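Local coordinates for glucuronan lyase A (Trichoderma reesei, PDB 2ZZJ), which acts as an endo-beta-1,4-glucuronan lyase, probably cleaving glucuronan within the chain by beta-elimination, and carries a bound calcium ion, at residues F72-S77 with R217-D222; S28-K33 with G149-V154. All blocks are in the same frame, centred on the assembly; numbering follows the deposited sequence.

From the N terminus, the chain first passes residues 28-33, in the loop between strands 23-27 and 37-43, and then residues 72-77 on strand 66-76. Residues 149-154 return to 28-33 as contact 2, closing a loop of 115 residues, and 217-222 later pair with 72-77 as contact 1, closing one of 139. The segments alternate along the chain, so the two contacts cross rather than nest. Contact 1 joins neighbouring strands of one antiparallel sheet, whose strand 152-160 lies next to strand 66-76. Contact 2 lays the calcium-binding loop against residues 149-154, which lead into that third strand. Their centres are about 7 Å apart, and Asp222 and Lys33 bind the same calcium ion.

Contact 1 of 2, residues F72-S77 with R217-D222; sequences FAFRLS and RQVWYD. With CA (calcium ion), chain B.
Arg75 and Trp220 lie side by side on one face of the sheet, pointing the same way. Arg75 has CG anti to its backbone N (chi1 -180°) and runs extended to NE; NH1 lies over the indole near its rim, 3.6 Å from Trp220 CZ3. The guanidinium stands almost perpendicular to the ring, so an edge rather than a face is presented, and any cation-pi attraction is long and weak. The indole's own rim fills the hollow beside the neighbouring strand: Trp220 CZ3 reaches Ser77 CA at 3.6 Å, with Ser77 CB and Arg75 O near the ring plane.

Apolar side chains pack on the other face. Val219 forks there, CG2 lying 3.9 Å from Leu76 CD2 while CG1 meets the edge of the Phe74 ring and also touches Arg75 O. Tyr221 CE1 packs 4.0 Å from Phe74 CB, and the edge of the tyrosine ring takes Phe72 CD1 at 4.2 Å.

Five backbone hydrogen bonds hold the antiparallel strands; Ala73 N to Asp222 O measures 2.9 Å, and Ala73-Asp222 and Arg75-Trp220 are hydrogen-bonded pairs. Beyond them Ser77 N donates to Gln218 O, and water 1 bridges Ser77 OG, which is also bonded to Asp79, with Gln218 N. At the far end both Asp222 carboxylate oxygens bind calcium, OD1 at 2.4 Å.

Strand 66-76 lies in the jelly-roll sheet between strands 216-227 and 152-160, while strand 37-43 flanks 216-227. Phe72 and Phe74 reach strand 86-95 of the second sheet, where Tyr221 OH bonds to Ile89 O; on the other face, Val30 and Trp151 pack against Trp220.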
ATOM      1  N   PHE A  72       2.023  -4.435  -8.440  1.00  8.55           N
ATOM      2  CA  PHE A  72       3.367  -3.864  -8.201  1.00  8.93           C
ATOM      3  C   PHE A  72       4.315  -4.947  -7.788  1.00  9.95           C
ATOM      4  O   PHE A  72       3.880  -6.028  -7.309  1.00  9.37           O
ATOM      5  CB  PHE A  72       3.374  -2.744  -7.179  1.00  8.93           C
ATOM      6  CG  PHE A  72       2.882  -3.155  -5.805  1.00  8.98           C
ATOM      7  CD1 PHE A  72       3.794  -3.426  -4.792  1.00 11.79           C
ATOM      8  CD2 PHE A  72       1.511  -3.257  -5.543  1.00 12.40           C
ATOM      9  CE1 PHE A  72       3.346  -3.802  -3.489  1.00 11.59           C
ATOM     10  CE2 PHE A  72       1.050  -3.634  -4.269  1.00 10.75           C
ATOM     11  CZ  PHE A  72       1.966  -3.910  -3.250  1.00 11.67           C
ATOM     12  N   ALA A  73       5.603  -4.685  -8.013  1.00  9.31           N
ATOM     13  CA  ALA A  73       6.598  -5.580  -7.455  1.00 10.10           C
ATOM     14  C   ALA A  73       7.264  -4.889  -6.274  1.00 10.52           C
ATOM     15  O   ALA A  73       7.458  -3.672  -6.295  1.00 10.75           O
ATOM     16  CB  ALA A  73       7.638  -5.950  -8.511  1.00 10.02           C
ATOM     17  N   PHE A  74       7.626  -5.647  -5.254  1.00 10.18           N
ATOM     18  CA  PHE A  74       8.387  -5.092  -4.112  1.00  9.82           C
ATOM     19  C   PHE A  74       9.397  -6.101  -3.585  1.00 10.43           C
ATOM     20  O   PHE A  74       9.274  -7.297  -3.840  1.00 10.11           O
ATOM     21  CB  PHE A  74       7.463  -4.605  -2.980  1.00 10.66           C
ATOM     22  CG  PHE A  74       6.953  -5.719  -2.098  1.00  9.49           C
ATOM     23  CD1 PHE A  74       7.617  -6.049  -0.919  1.00 10.24           C
ATOM     24  CD2 PHE A  74       5.837  -6.484  -2.499  1.00  9.84           C
ATOM     25  CE1 PHE A  74       7.155  -7.118  -0.091  1.00 11.00           C
ATOM     26  CE2 PHE A  74       5.364  -7.573  -1.684  1.00 13.81           C
ATOM     27  CZ  PHE A  74       6.034  -7.869  -0.496  1.00 12.71           C
ATOM     28  N   ARG A  75      10.377  -5.596  -2.841  1.00 11.23           N
ATOM     29  CA  ARG A  75      11.476  -6.398  -2.357  1.00 10.95           C
ATOM     30  C   ARG A  75      11.926  -5.824  -1.026  1.00 11.67           C
ATOM     31  O   ARG A  75      12.205  -4.629  -0.920  1.00 10.97           O
ATOM     32  CB  ARG A  75      12.624  -6.322  -3.359  1.00 11.74           C
ATOM     33  CG  ARG A  75      13.852  -7.141  -2.947  1.00 12.33           C
ATOM     34  CD  ARG A  75      14.985  -6.797  -3.887  1.00 17.06           C
ATOM     35  NE  ARG A  75      16.174  -7.619  -3.654  1.00 18.90           N
ATOM     36  CZ  ARG A  75      17.125  -7.315  -2.779  1.00 21.76           C
ATOM     37  NH1 ARG A  75      17.022  -6.237  -2.036  1.00 19.32           N
ATOM     38  NH2 ARG A  75      18.196  -8.098  -2.652  1.00 23.01           N
ATOM     39  N   LEU A  76      11.981  -6.676   0.002  1.00 11.76           N
ATOM     40  CA  LEU A  76      12.594  -6.257   1.254  1.00 12.78           C
ATOM     41  C   LEU A  76      14.097  -6.450   1.153  1.00 13.68           C
ATOM     42  O   LEU A  76      14.569  -7.349   0.442  1.00 14.01           O
ATOM     43  CB  LEU A  76      12.103  -7.105   2.407  1.00 12.12           C
ATOM     44  CG  LEU A  76      10.584  -7.249   2.580  1.00 12.85           C
ATOM     45  CD1 LEU A  76      10.227  -8.187   3.744  1.00 14.78           C
ATOM     46  CD2 LEU A  76       9.941  -5.873   2.779  1.00 12.18           C
ATOM     47  N   SER A  77      14.855  -5.661   1.906  1.00 13.81           N
ATOM     48  CA  SER A  77      16.313  -5.893   1.995  1.00 14.19           C
ATOM     49  C   SER A  77      16.610  -7.358   2.356  1.00 14.65           C
ATOM     50  O   SER A  77      15.873  -8.013   3.077  1.00 13.51           O
ATOM     51  CB  SER A  77      16.961  -4.989   3.040  1.00 13.71           C
ATOM     52  OG  SER A  77      16.469  -5.361   4.316  1.00 16.19           O
ATOM     53  N   ARG A 217      15.533   0.987   7.499  1.00 15.45           N
ATOM     54  CA  ARG A 217      14.709   0.002   6.789  1.00 14.62           C
ATOM     55  C   ARG A 217      14.693   0.319   5.306  1.00 14.70           C
ATOM     56  O   ARG A 217      14.566   1.481   4.944  1.00 14.79           O
ATOM     57  CB  ARG A 217      13.292   0.017   7.344  1.00 13.99           C
ATOM     58  CG  ARG A 217      13.164  -0.479   8.809  1.00 12.89           C
ATOM     59  CD  ARG A 217      13.145  -2.015   8.813  1.00 14.77           C
ATOM     60  NE  ARG A 217      13.226  -2.574  10.166  1.00 14.74           N
ATOM     61  CZ  ARG A 217      12.910  -3.829  10.472  1.00 16.76           C
ATOM     62  NH1 ARG A 217      12.460  -4.668   9.517  1.00 12.84           N
ATOM     63  NH2 ARG A 217      13.004  -4.239  11.746  1.00 15.07           N
ATOM     64  N   GLN A 218      14.797  -0.704   4.455  1.00 13.58           N
ATOM     65  CA  GLN A 218      14.848  -0.507   2.991  1.00 13.24           C
ATOM     66  C   GLN A 218      13.905  -1.447   2.240  1.00 12.58           C
ATOM     67  O   GLN A 218      13.900  -2.663   2.485  1.00 13.04           O
ATOM     68  CB  GLN A 218      16.250  -0.734   2.442  1.00 14.16           C
ATOM     69  CG  GLN A 218      17.382  -0.037   3.235  1.00 16.89           C
ATOM     70  CD  GLN A 218      18.709  -0.457   2.736  1.00 19.90           C
ATOM     71  OE1 GLN A 218      19.364  -1.325   3.322  1.00 22.04           O
ATOM     72  NE2 GLN A 218      19.121   0.138   1.639  1.00 21.15           N
ATOM     73  N   VAL A 219      13.134  -0.880   1.307  1.00 11.90           N
ATOM     74  CA  VAL A 219      12.204  -1.654   0.468  1.00 11.48           C
ATOM     75  C   VAL A 219      12.316  -1.078  -0.953  1.00 12.52           C
ATOM     76  O   VAL A 219      12.363   0.160  -1.105  1.00 13.36           O
ATOM     77  CB  VAL A 219      10.742  -1.564   0.960  1.00 12.23           C
ATOM     78  CG1 VAL A 219       9.821  -2.448   0.011  1.00 10.91           C
ATOM     79  CG2 VAL A 219      10.622  -2.023   2.435  1.00 11.80           C
ATOM     80  N   TRP A 220      12.408  -1.945  -1.958  1.00 10.89           N
ATOM     81  CA  TRP A 220      12.479  -1.548  -3.362  1.00 11.17           C
ATOM     82  C   TRP A 220      11.122  -1.805  -4.028  1.00 10.96           C
ATOM     83  O   TRP A 220      10.380  -2.699  -3.578  1.00  9.80           O
ATOM     84  CB  TRP A 220      13.546  -2.346  -4.096  1.00 12.30           C
ATOM     85  CG  TRP A 220      14.956  -2.005  -3.709  1.00 13.99           C
ATOM     86  CD1 TRP A 220      15.867  -1.285  -4.448  1.00 17.68           C
ATOM     87  CD2 TRP A 220      15.608  -2.339  -2.493  1.00 14.38           C
ATOM     88  NE1 TRP A 220      17.079  -1.184  -3.759  1.00 15.30           N
ATOM     89  CE2 TRP A 220      16.932  -1.822  -2.559  1.00 15.81           C
ATOM     90  CE3 TRP A 220      15.212  -3.030  -1.347  1.00 13.03           C
ATOM     91  CZ2 TRP A 220      17.834  -1.967  -1.516  1.00 16.76           C
ATOM     92  CZ3 TRP A 220      16.145  -3.199  -0.312  1.00 16.39           C
ATOM     93  CH2 TRP A 220      17.424  -2.667  -0.406  1.00 16.07           C
ATOM     94  N   TYR A 221      10.806  -1.031  -5.077  1.00 10.11           N
ATOM     95  CA  TYR A 221       9.565  -1.183  -5.824  1.00  9.69           C
ATOM     96  C   TYR A 221       9.842  -1.097  -7.305  1.00 11.61           C
ATOM     97  O   TYR A 221      10.799  -0.425  -7.732  1.00 12.75           O
ATOM     98  CB  TYR A 221       8.597  -0.047  -5.480  1.00  9.56           C
ATOM     99  CG  TYR A 221       8.058  -0.119  -4.084  1.00  9.34           C
ATOM    100  CD1 TYR A 221       6.822  -0.734  -3.839  1.00 10.17           C
ATOM    101  CD2 TYR A 221       8.767   0.398  -3.018  1.00 11.05           C
ATOM    102  CE1 TYR A 221       6.292  -0.812  -2.513  1.00  7.82           C
ATOM    103  CE2 TYR A 221       8.263   0.316  -1.685  1.00  8.99           C
ATOM    104  CZ  TYR A 221       7.031  -0.269  -1.467  1.00 10.29           C
ATOM    105  OH  TYR A 221       6.558  -0.272  -0.175  1.00  9.80           O
ATOM    106  N   ASP A 222       8.969  -1.696  -8.087  1.00 11.68           N
ATOM    107  CA  ASP A 222       9.080  -1.616  -9.542  1.00 12.46           C
ATOM    108  C   ASP A 222       7.762  -2.026 -10.182  1.00 12.65           C
ATOM    109  O   ASP A 222       6.919  -2.645  -9.529  1.00 11.46           O
ATOM    110  CB  ASP A 222      10.202  -2.565  -9.982  1.00 12.44           C
ATOM    111  CG  ASP A 222      10.783  -2.211 -11.362  1.00 14.60           C
ATOM    112  OD1 ASP A 222      10.268  -1.279 -12.044  1.00 13.18           O
ATOM    113  OD2 ASP A 222      11.747  -2.892 -11.739  1.00 13.66           O
TER
HETATM  114 CA    CA B 239      11.958  -1.336 -13.809  1.00 17.46          CA
HETATM  115  O   HOH W   1      15.698  -3.195   5.966  1.00 15.58           O
HETATM  116  O   HOH W   2      12.959   0.050 -15.613  1.00 16.28           O
HETATM  117  O   HOH W   3      10.194  -2.122 -15.249  1.00 21.44           O

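Contact 2 of 2, residues S28-K33 with G149-V154; sequences SNVVFK and GAWHRV. With CA (calcium ion), chain B.
Trp151 NE1 donates to water 4 at 2.9 Å, and the same water accepts a weak bond from Val31 N, so one solvent molecule lying in the plane of the indole spans the two segments. The indole itself forms a floor for the loop. Phe32 CB sits over the face of the indole, displaced from the middle of the six-membered ring toward CD2 and 3.7 Å from that ring's centroid, a CH-pi contact, and Phe32 N approaches Trp151 CZ2 at 3.5 Å. Val30 adds CG1 beside CZ2.

CG of Phe32 is anti to its backbone N (chi1 176°). On the ring beyond it, CD1 touches Trp151 CB and CZ lies 3.8 Å from Arg153 CG. The arginine, bent at chi2 and chi3, turns NH1 back to Trp151 O at 3.1 Å, with that oxygen in the guanidinium plane; its NE makes a salt bridge to Asp236.

An alanine in place of Trp151 would probably leave Phe32 CB without the aromatic face beneath it and break the water bridge to Val31 N.

The next residue, Lys33, gives its carbonyl oxygen to calcium at 2.3 Å. Asp7 O, Ser36 O, both carboxylate oxygens of Asp222 and waters 2 and 3 complete a seven-oxygen shell, a coordination common for protein-bound calcium, here tying a surface loop to the beta-jelly roll.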
ATOM      1  N   SER A  28      19.757   1.331 -10.160  1.00 23.17           N
ATOM      2  CA  SER A  28      19.918   0.423 -11.280  1.00 24.21           C
ATOM      3  C   SER A  28      20.534  -0.924 -10.897  1.00 23.51           C
ATOM      4  O   SER A  28      20.667  -1.821 -11.749  1.00 23.45           O
ATOM      5  CB  SER A  28      20.720   1.116 -12.410  1.00 25.34           C
ATOM      6  OG  SER A  28      21.872   1.772 -11.875  1.00 27.85           O
ATOM      7  N   ASN A  29      20.887  -1.085  -9.620  1.00 23.00           N
ATOM      8  CA  ASN A  29      21.527  -2.328  -9.143  1.00 23.91           C
ATOM      9  C   ASN A  29      20.600  -3.387  -8.584  1.00 23.78           C
ATOM     10  O   ASN A  29      20.949  -4.562  -8.553  1.00 24.98           O
ATOM     11  CB  ASN A  29      22.631  -2.038  -8.112  1.00 24.55           C
ATOM     12  CG  ASN A  29      22.111  -1.327  -6.865  1.00 25.84           C
ATOM     13  OD1 ASN A  29      21.091  -0.621  -6.903  1.00 27.21           O
ATOM     14  ND2 ASN A  29      22.834  -1.490  -5.751  1.00 28.27           N
ATOM     15  N   VAL A  30      19.421  -2.970  -8.121  1.00 22.37           N
ATOM     16  CA  VAL A  30      18.433  -3.890  -7.561  1.00 20.52           C
ATOM     17  C   VAL A  30      17.157  -3.542  -8.312  1.00 19.74           C
ATOM     18  O   VAL A  30      16.543  -2.520  -8.042  1.00 18.55           O
ATOM     19  CB  VAL A  30      18.248  -3.672  -6.035  1.00 20.39           C
ATOM     20  CG1 VAL A  30      17.165  -4.609  -5.479  1.00 19.25           C
ATOM     21  CG2 VAL A  30      19.599  -3.865  -5.270  1.00 19.42           C
ATOM     22  N   VAL A  31      16.824  -4.364  -9.299  1.00 19.30           N
ATOM     23  CA  VAL A  31      15.791  -4.031 -10.285  1.00 19.92           C
ATOM     24  C   VAL A  31      14.961  -5.272 -10.584  1.00 19.29           C
ATOM     25  O   VAL A  31      15.507  -6.361 -10.699  1.00 18.37           O
ATOM     26  CB  VAL A  31      16.435  -3.474 -11.589  1.00 20.56           C
ATOM     27  CG1 VAL A  31      15.432  -3.434 -12.724  1.00 23.45           C
ATOM     28  CG2 VAL A  31      17.018  -2.087 -11.343  1.00 21.10           C
ATOM     29  N   PHE A  32      13.635  -5.121 -10.715  1.00 17.59           N
ATOM     30  CA  PHE A  32      12.822  -6.251 -11.091  1.00 17.59           C
ATOM     31  C   PHE A  32      12.774  -6.471 -12.626  1.00 18.50           C
ATOM     32  O   PHE A  32      12.913  -7.598 -13.102  1.00 19.27           O
ATOM     33  CB  PHE A  32      11.395  -6.125 -10.512  1.00 16.94           C
ATOM     34  CG  PHE A  32      10.468  -7.225 -10.954  1.00 14.62           C
ATOM     35  CD1 PHE A  32      10.694  -8.551 -10.547  1.00 14.46           C
ATOM     36  CD2 PHE A  32       9.379  -6.940 -11.782  1.00 17.65           C
ATOM     37  CE1 PHE A  32       9.859  -9.594 -10.970  1.00 15.30           C
ATOM     38  CE2 PHE A  32       8.514  -7.981 -12.214  1.00 16.78           C
ATOM     39  CZ  PHE A  32       8.767  -9.318 -11.810  1.00 16.80           C
ATOM     40  N   LYS A  33      12.576  -5.406 -13.380  1.00 18.54           N
ATOM     41  CA  LYS A  33      12.467  -5.488 -14.846  1.00 20.51           C
ATOM     42  C   LYS A  33      13.113  -4.233 -15.404  1.00 21.09           C
ATOM     43  O   LYS A  33      13.047  -3.169 -14.767  1.00 20.50           O
ATOM     44  CB  LYS A  33      10.986  -5.583 -15.252  1.00 19.94           C
ATOM     45  CG  LYS A  33      10.736  -5.947 -16.702  1.00 23.97           C
ATOM     46  CD  LYS A  33       9.230  -5.918 -17.087  1.00 22.00           C
ATOM     47  CE  LYS A  33       8.382  -6.926 -16.277  1.00 27.41           C
ATOM     48  NZ  LYS A  33       6.913  -7.023 -16.700  1.00 28.00           N
ATOM     49  N   GLY A 149      14.908 -10.211   0.580  1.00 15.55           N
ATOM     50  CA  GLY A 149      15.917 -10.224  -0.474  1.00 15.28           C
ATOM     51  C   GLY A 149      15.485 -10.800  -1.810  1.00 16.58           C
ATOM     52  O   GLY A 149      16.343 -11.042  -2.677  1.00 17.85           O
ATOM     53  N   ALA A 150      14.169 -10.931  -2.006  1.00 15.70           N
ATOM     54  CA  ALA A 150      13.594 -11.449  -3.237  1.00 15.28           C
ATOM     55  C   ALA A 150      12.455 -10.550  -3.735  1.00 14.63           C
ATOM     56  O   ALA A 150      11.626 -10.118  -2.932  1.00 14.40           O
ATOM     57  CB  ALA A 150      13.046 -12.866  -2.983  1.00 16.63           C
ATOM     58  N   TRP A 151      12.374 -10.346  -5.050  1.00 14.74           N
ATOM     59  CA  TRP A 151      11.237  -9.592  -5.636  1.00 13.22           C
ATOM     60  C   TRP A 151       9.952 -10.390  -5.521  1.00 13.67           C
ATOM     61  O   TRP A 151       9.873 -11.561  -5.987  1.00 14.20           O
ATOM     62  CB  TRP A 151      11.488  -9.255  -7.101  1.00 13.97           C
ATOM     63  CG  TRP A 151      12.465  -8.136  -7.266  1.00 13.63           C
ATOM     64  CD1 TRP A 151      13.807  -8.223  -7.561  1.00 14.10           C
ATOM     65  CD2 TRP A 151      12.171  -6.760  -7.108  1.00 11.30           C
ATOM     66  NE1 TRP A 151      14.352  -6.964  -7.618  1.00 15.41           N
ATOM     67  CE2 TRP A 151      13.363  -6.044  -7.347  1.00 14.85           C
ATOM     68  CE3 TRP A 151      11.001  -6.050  -6.774  1.00 11.84           C
ATOM     69  CZ2 TRP A 151      13.422  -4.649  -7.270  1.00 14.04           C
ATOM     70  CZ3 TRP A 151      11.054  -4.677  -6.707  1.00 12.75           C
ATOM     71  CH2 TRP A 151      12.265  -3.984  -6.952  1.00 12.88           C
ATOM     72  N   HIS A 152       8.941  -9.777  -4.928  1.00 11.84           N
ATOM     73  CA  HIS A 152       7.590 -10.337  -4.868  1.00 11.95           C
ATOM     74  C   HIS A 152       6.633  -9.505  -5.706  1.00 11.94           C
ATOM     75  O   HIS A 152       6.892  -8.350  -5.931  1.00 12.80           O
ATOM     76  CB  HIS A 152       7.111 -10.375  -3.425  1.00 11.73           C
ATOM     77  CG  HIS A 152       7.978 -11.237  -2.560  1.00 12.75           C
ATOM     78  ND1 HIS A 152       8.089 -12.604  -2.749  1.00 15.57           N
ATOM     79  CD2 HIS A 152       8.779 -10.928  -1.513  1.00 12.92           C
ATOM     80  CE1 HIS A 152       8.932 -13.095  -1.854  1.00 17.72           C
ATOM     81  NE2 HIS A 152       9.346 -12.106  -1.072  1.00 14.14           N
ATOM     82  N   ARG A 153       5.556 -10.124  -6.182  1.00 10.91           N
ATOM     83  CA  ARG A 153       4.678  -9.507  -7.128  1.00 11.10           C
ATOM     84  C   ARG A 153       3.272  -9.633  -6.610  1.00 11.85           C
ATOM     85  O   ARG A 153       2.794 -10.753  -6.339  1.00 12.32           O
ATOM     86  CB  ARG A 153       4.791 -10.197  -8.516  1.00 10.88           C
ATOM     87  CG  ARG A 153       6.178 -10.059  -9.192  1.00 12.81           C
ATOM     88  CD  ARG A 153       7.179 -11.158  -8.763  1.00 16.62           C
ATOM     89  NE  ARG A 153       6.733 -12.514  -9.101  1.00 20.71           N
ATOM     90  CZ  ARG A 153       7.168 -13.616  -8.472  1.00 22.44           C
ATOM     91  NH1 ARG A 153       8.050 -13.522  -7.464  1.00 19.01           N
ATOM     92  NH2 ARG A 153       6.709 -14.813  -8.830  1.00 19.46           N
ATOM     93  N   VAL A 154       2.594  -8.488  -6.509  1.00 12.13           N
ATOM     94  CA  VAL A 154       1.283  -8.399  -5.868  1.00 11.36           C
ATOM     95  C   VAL A 154       0.308  -7.906  -6.922  1.00 12.21           C
ATOM     96  O   VAL A 154       0.618  -6.945  -7.661  1.00 11.10           O
ATOM     97  CB  VAL A 154       1.278  -7.395  -4.667  1.00 11.39           C
ATOM     98  CG1 VAL A 154      -0.146  -7.193  -4.114  1.00 11.66           C
ATOM     99  CG2 VAL A 154       2.225  -7.857  -3.545  1.00 11.84           C
TER
HETATM  100 CA    CA B 239      11.958  -1.336 -13.809  1.00 17.46          CA
HETATM  101  O   HOH W   4      17.235  -7.409  -7.921  1.00 23.87           O
HETATM  102  O   HOH W   2      12.959   0.050 -15.613  1.00 16.28           O
HETATM  103  O   HOH W   3      10.194  -2.122 -15.249  1.00 21.44           O